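Local structure of thymidylate synthase (Enterobacteria phage T4, 1TIS) at residues F42-I56 / P266-P279. The protein catalyses the reductive methylation of dUMP to dTMP with methylenetetrahydrofolate as one-carbon donor, yielding dihydrofolate, and works as a homodimer in dTTP biosynthesis. Numbering follows the deposited sequence.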
loop_
_atom_site.group_PDB
_atom_site.type_symbol
_atom_site.label_atom_id
_atom_site.label_comp_id
_atom_site.label_asym_id
_atom_site.label_seq_id
_atom_site.Cartn_x
_atom_site.Cartn_y
_atom_site.Cartn_z
ATOM N N PHE A 42 -2.174 22.298 10.109
ATOM C CA PHE A 42 -1.144 21.279 10.130
ATOM C C PHE A 42 -1.543 20.122 11.022
ATOM O O PHE A 42 -1.434 20.290 12.234
ATOM C CB PHE A 42 0.129 21.963 10.610
ATOM C CG PHE A 42 1.345 21.093 10.772
ATOM C CD1 PHE A 42 2.054 20.691 9.660
ATOM C CD2 PHE A 42 1.723 20.735 12.039
ATOM C CE1 PHE A 42 3.172 19.909 9.821
ATOM C CE2 PHE A 42 2.834 19.957 12.197
ATOM C CZ PHE A 42 3.557 19.545 11.097
ATOM N N PRO A 43 -1.915 18.924 10.586
ATOM C CA PRO A 43 -2.542 17.943 11.439
ATOM C C PRO A 43 -1.718 17.432 12.619
ATOM O O PRO A 43 -2.336 16.760 13.446
ATOM C CB PRO A 43 -2.917 16.861 10.474
ATOM C CG PRO A 43 -1.719 16.804 9.558
ATOM C CD PRO A 43 -1.502 18.299 9.329
ATOM N N ALA A 44 -0.415 17.706 12.835
ATOM C CA ALA A 44 0.319 17.007 13.901
ATOM C C ALA A 44 -0.117 17.288 15.329
ATOM O O ALA A 44 0.187 18.271 16.015
ATOM C CB ALA A 44 1.804 17.291 13.876
ATOM N N VAL A 45 -0.881 16.276 15.705
ATOM C CA VAL A 45 -1.531 16.160 16.988
ATOM C C VAL A 45 -0.427 16.090 18.052
ATOM O O VAL A 45 0.465 15.238 18.004
ATOM C CB VAL A 45 -2.429 14.874 17.011
ATOM C CG1 VAL A 45 -3.570 15.189 17.978
ATOM C CG2 VAL A 45 -3.008 14.455 15.654
ATOM N N THR A 46 -0.465 17.071 18.959
ATOM C CA THR A 46 0.486 17.208 20.060
ATOM C C THR A 46 0.153 16.272 21.237
ATOM O O THR A 46 -0.395 15.191 21.025
ATOM C CB THR A 46 0.474 18.734 20.429
ATOM O OG1 THR A 46 1.572 18.932 21.317
ATOM C CG2 THR A 46 -0.842 19.221 21.063
ATOM N N THR A 47 0.387 16.720 22.480
ATOM C CA THR A 47 0.178 16.021 23.741
ATOM C C THR A 47 1.211 14.895 23.806
ATOM O O THR A 47 1.314 13.936 23.030
ATOM C CB THR A 47 -1.281 15.513 23.861
ATOM O OG1 THR A 47 -2.114 16.640 23.550
ATOM C CG2 THR A 47 -1.622 14.992 25.254
ATOM N N LYS A 48 2.003 15.246 24.844
ATOM C CA LYS A 48 3.364 14.808 25.156
ATOM C C LYS A 48 4.058 15.888 24.303
ATOM O O LYS A 48 3.649 16.101 23.146
ATOM C CB LYS A 48 3.795 13.404 24.616
ATOM C CG LYS A 48 3.198 12.164 25.308
ATOM C CD LYS A 48 3.901 10.848 24.894
ATOM C CE LYS A 48 3.499 9.592 25.712
ATOM N NZ LYS A 48 2.260 8.982 25.259
ATOM N N LYS A 49 5.031 16.705 24.768
ATOM C CA LYS A 49 5.662 17.671 23.858
ATOM C C LYS A 49 6.342 16.706 22.906
ATOM O O LYS A 49 7.232 15.927 23.264
ATOM C CB LYS A 49 6.749 18.554 24.502
ATOM C CG LYS A 49 7.415 19.432 23.419
ATOM C CD LYS A 49 8.281 20.552 23.989
ATOM C CE LYS A 49 8.933 21.388 22.884
ATOM N NZ LYS A 49 9.432 22.639 23.437
ATOM N N LEU A 50 5.674 16.614 21.769
ATOM C CA LEU A 50 6.041 15.708 20.711
ATOM C C LEU A 50 7.507 15.945 20.450
ATOM O O LEU A 50 7.888 17.108 20.259
ATOM C CB LEU A 50 5.159 16.067 19.531
ATOM C CG LEU A 50 5.394 15.519 18.153
ATOM C CD1 LEU A 50 5.207 14.013 18.074
ATOM C CD2 LEU A 50 4.423 16.252 17.264
ATOM N N ALA A 51 8.366 14.936 20.537
ATOM C CA ALA A 51 9.746 15.173 20.193
ATOM C C ALA A 51 9.745 15.219 18.672
ATOM O O ALA A 51 9.998 14.287 17.928
ATOM C CB ALA A 51 10.618 14.052 20.700
ATOM N N TRP A 52 9.409 16.401 18.196
ATOM C CA TRP A 52 9.186 16.676 16.816
ATOM C C TRP A 52 10.524 16.977 16.186
ATOM O O TRP A 52 10.781 16.449 15.121
ATOM C CB TRP A 52 8.154 17.808 16.831
ATOM C CG TRP A 52 7.828 18.450 15.492
ATOM C CD1 TRP A 52 6.865 18.032 14.584
ATOM C CD2 TRP A 52 8.532 19.524 15.061
ATOM N NE1 TRP A 52 6.977 18.861 13.559
ATOM C CE2 TRP A 52 7.961 19.761 13.808
ATOM C CE3 TRP A 52 9.561 20.253 15.632
ATOM C CZ2 TRP A 52 8.461 20.809 13.068
ATOM C CZ3 TRP A 52 10.045 21.286 14.883
ATOM C CH2 TRP A 52 9.499 21.547 13.629
ATOM N N LYS A 53 11.431 17.777 16.745
ATOM C CA LYS A 53 12.807 18.027 16.236
ATOM C C LYS A 53 13.590 16.779 15.745
ATOM O O LYS A 53 14.351 16.811 14.773
ATOM C CB LYS A 53 13.675 18.690 17.321
ATOM C CG LYS A 53 13.047 19.506 18.496
ATOM C CD LYS A 53 12.430 18.738 19.685
ATOM C CE LYS A 53 13.198 17.451 20.074
ATOM N NZ LYS A 53 14.611 17.649 20.389
ATOM N N ALA A 54 13.419 15.645 16.448
ATOM C CA ALA A 54 13.977 14.354 16.067
ATOM C C ALA A 54 13.120 13.665 15.024
ATOM O O ALA A 54 13.565 12.728 14.372
ATOM C CB ALA A 54 14.047 13.382 17.213
ATOM N N CYS A 55 11.862 14.031 14.863
ATOM C CA CYS A 55 11.063 13.538 13.758
ATOM C C CYS A 55 11.452 14.224 12.434
ATOM O O CYS A 55 11.491 13.602 11.358
ATOM C CB CYS A 55 9.611 13.769 14.098
ATOM S SG CYS A 55 8.692 13.583 12.566
ATOM N N ILE A 56 11.796 15.514 12.534
ATOM C CA ILE A 56 12.204 16.365 11.431
ATOM C C ILE A 56 13.577 15.929 10.969
ATOM O O ILE A 56 13.900 15.983 9.784
ATOM C CB ILE A 56 12.192 17.846 11.938
ATOM C CG1 ILE A 56 10.784 18.224 12.288
ATOM C CG2 ILE A 56 12.666 18.824 10.903
ATOM C CD1 ILE A 56 9.718 18.045 11.153
ATOM N N PRO A 266 17.121 20.859 11.936
ATOM C CA PRO A 266 15.719 20.994 12.374
ATOM C C PRO A 266 15.238 22.326 12.953
ATOM O O PRO A 266 14.033 22.551 13.103
ATOM C CB PRO A 266 15.507 19.843 13.336
ATOM C CG PRO A 266 16.845 19.662 13.929
ATOM C CD PRO A 266 17.811 19.884 12.775
ATOM N N LYS A 267 16.143 23.270 13.243
ATOM C CA LYS A 267 15.726 24.578 13.706
ATOM C C LYS A 267 14.883 25.238 12.648
ATOM O O LYS A 267 13.968 25.964 12.999
ATOM C CB LYS A 267 16.891 25.525 14.015
ATOM C CG LYS A 267 17.694 26.149 12.879
ATOM C CD LYS A 267 18.898 25.311 12.429
ATOM C CE LYS A 267 19.688 26.041 11.326
ATOM N NZ LYS A 267 20.949 25.400 10.988
ATOM N N ASP A 268 15.139 24.960 11.366
ATOM C CA ASP A 268 14.457 25.581 10.243
ATOM C C ASP A 268 12.990 25.264 10.012
ATOM O O ASP A 268 12.392 25.711 9.026
ATOM C CB ASP A 268 15.190 25.235 8.988
ATOM C CG ASP A 268 16.450 26.039 8.736
ATOM O OD1 ASP A 268 16.420 27.285 8.817
ATOM O OD2 ASP A 268 17.455 25.392 8.412
ATOM N N PHE A 269 12.361 24.479 10.869
ATOM C CA PHE A 269 11.008 24.040 10.621
ATOM C C PHE A 269 10.383 24.464 11.911
ATOM O O PHE A 269 10.908 24.080 12.954
ATOM C CB PHE A 269 10.929 22.512 10.463
ATOM C CG PHE A 269 11.739 21.914 9.315
ATOM C CD1 PHE A 269 13.132 21.931 9.359
ATOM C CD2 PHE A 269 11.099 21.351 8.225
ATOM C CE1 PHE A 269 13.879 21.397 8.326
ATOM C CE2 PHE A 269 11.849 20.818 7.191
ATOM C CZ PHE A 269 13.234 20.841 7.239
ATOM N N VAL A 270 9.311 25.241 11.922
ATOM C CA VAL A 270 8.745 25.705 13.178
ATOM C C VAL A 270 7.205 25.902 13.136
ATOM O O VAL A 270 6.643 26.020 12.037
ATOM C CB VAL A 270 9.657 26.947 13.433
ATOM C CG1 VAL A 270 9.414 28.063 12.396
ATOM C CG2 VAL A 270 9.512 27.280 14.902
ATOM N N LEU A 271 6.441 25.901 14.249
ATOM C CA LEU A 271 4.974 26.047 14.220
ATOM C C LEU A 271 4.386 27.269 14.984
ATOM O O LEU A 271 4.775 27.522 16.136
ATOM C CB LEU A 271 4.338 24.783 14.779
ATOM C CG LEU A 271 4.828 23.425 14.338
ATOM C CD1 LEU A 271 3.850 22.350 14.779
ATOM C CD2 LEU A 271 4.885 23.367 12.838
ATOM N N ASN A 272 3.446 28.079 14.441
ATOM C CA ASN A 272 2.914 29.237 15.169
ATOM C C ASN A 272 1.745 28.824 16.035
ATOM O O ASN A 272 0.966 27.960 15.630
ATOM C CB ASN A 272 2.394 30.369 14.253
ATOM C CG ASN A 272 1.737 31.559 14.999
ATOM O OD1 ASN A 272 0.523 31.724 14.978
ATOM N ND2 ASN A 272 2.416 32.451 15.724
ATOM N N ASN A 273 1.725 29.446 17.226
ATOM C CA ASN A 273 0.733 29.332 18.305
ATOM C C ASN A 273 -0.144 28.087 18.376
ATOM O O ASN A 273 -1.361 28.019 18.559
ATOM C CB ASN A 273 -0.138 30.598 18.295
ATOM C CG ASN A 273 0.690 31.835 18.645
ATOM O OD1 ASN A 273 1.694 31.777 19.362
ATOM N ND2 ASN A 273 0.367 32.997 18.092
ATOM N N TYR A 274 0.744 27.105 18.426
ATOM C CA TYR A 274 0.495 25.689 18.472
ATOM C C TYR A 274 0.135 25.303 19.893
ATOM O O TYR A 274 0.809 25.656 20.873
ATOM C CB TYR A 274 1.794 25.174 17.882
ATOM C CG TYR A 274 2.574 23.968 18.352
ATOM C CD1 TYR A 274 2.100 22.686 18.171
ATOM C CD2 TYR A 274 3.865 24.175 18.801
ATOM C CE1 TYR A 274 2.927 21.602 18.411
ATOM C CE2 TYR A 274 4.696 23.095 19.043
ATOM C CZ TYR A 274 4.229 21.807 18.839
ATOM O OH TYR A 274 5.083 20.719 19.001
ATOM N N VAL A 275 -1.066 24.706 19.876
ATOM C CA VAL A 275 -1.788 24.156 21.022
ATOM C C VAL A 275 -0.852 23.617 22.079
ATOM O O VAL A 275 -0.048 22.728 21.767
ATOM C CB VAL A 275 -2.712 22.935 20.690
ATOM C CG1 VAL A 275 -3.559 22.618 21.930
ATOM C CG2 VAL A 275 -3.615 23.198 19.507
ATOM N N SER A 276 -0.946 24.096 23.313
ATOM C CA SER A 276 -0.142 23.451 24.315
ATOM C C SER A 276 -1.015 22.415 24.987
ATOM O O SER A 276 -2.253 22.393 24.899
ATOM C CB SER A 276 0.377 24.423 25.366
ATOM O OG SER A 276 1.556 23.835 25.928
ATOM N N HIS A 277 -0.266 21.479 25.544
ATOM C CA HIS A 277 -0.699 20.357 26.340
ATOM C C HIS A 277 0.576 19.952 27.066
ATOM O O HIS A 277 1.673 20.183 26.553
ATOM C CB HIS A 277 -1.204 19.221 25.461
ATOM C CG HIS A 277 -2.685 19.421 25.218
ATOM N ND1 HIS A 277 -3.251 20.190 24.298
ATOM C CD2 HIS A 277 -3.684 18.898 26.004
ATOM C CE1 HIS A 277 -4.543 20.166 24.503
ATOM N NE2 HIS A 277 -4.795 19.387 25.529
ATOM N N PRO A 278 0.527 19.460 28.296
ATOM C CA PRO A 278 1.710 18.914 28.958
ATOM C C PRO A 278 2.350 17.608 28.432
ATOM O O PRO A 278 1.780 16.899 27.582
ATOM C CB PRO A 278 1.245 18.856 30.419
ATOM C CG PRO A 278 -0.262 18.834 30.390
ATOM C CD PRO A 278 -0.533 19.783 29.248
ATOM N N PRO A 279 3.586 17.280 28.863
ATOM C CA PRO A 279 4.259 16.000 28.637
ATOM C C PRO A 279 4.431 15.048 29.820
ATOM O O PRO A 279 5.149 15.355 30.782
ATOM C CB PRO A 279 5.591 16.383 28.053
ATOM C CG PRO A 279 5.671 17.897 28.208
ATOM C CD PRO A 279 4.610 18.250 29.234
#
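Ile56 and Trp52, four residues apart, meet Phe269 in different ways. The CG2 methyl of Ile56 lies over one face of the Phe269 ring, 3.7 Å from its centroid and 19° off the normal, a CH-pi contact. Its CG1, beside the backbone N (chi1 -64°), lies instead over the centre of the indole of Trp52, so that the two branches of one isoleucine serve both aromatic groups. Trp52 turns its far edge to residues 266-279: CH2 packs 3.6 Å from Phe269 CB, with the Phe269 carbonyl near the indole plane. Pro266 closes this end, its CB 3.9 Å from Ile56 CG2. Leu271 spans the middle. Its CD1 lies 3.7 Å from Phe42 CE2, while CD2 sits over one face of the Phe42 ring, toward the rim; CD1 also rests on a face of Tyr274. At the other end the backbones draw together, and Lys48 N donates to Pro278 O (3.2 Å, N-H...O 146°), the one hydrogen bond between the segments. Beside it Thr47 OG1 comes obliquely at the His277 ring, 3.3 Å from CG, and Thr46 CG2 approaches Val275 O at 3.7 Å. High B-factors over residues 275-279 make details here less certain. The contact joins the loop leading into helix 53-64 to strand 269-270 and the loop beyond. That strand pairs antiparallel with 241-242, whose Ile242 touches Phe269, while Ile56 also packs on Thr193 of helix 184-202.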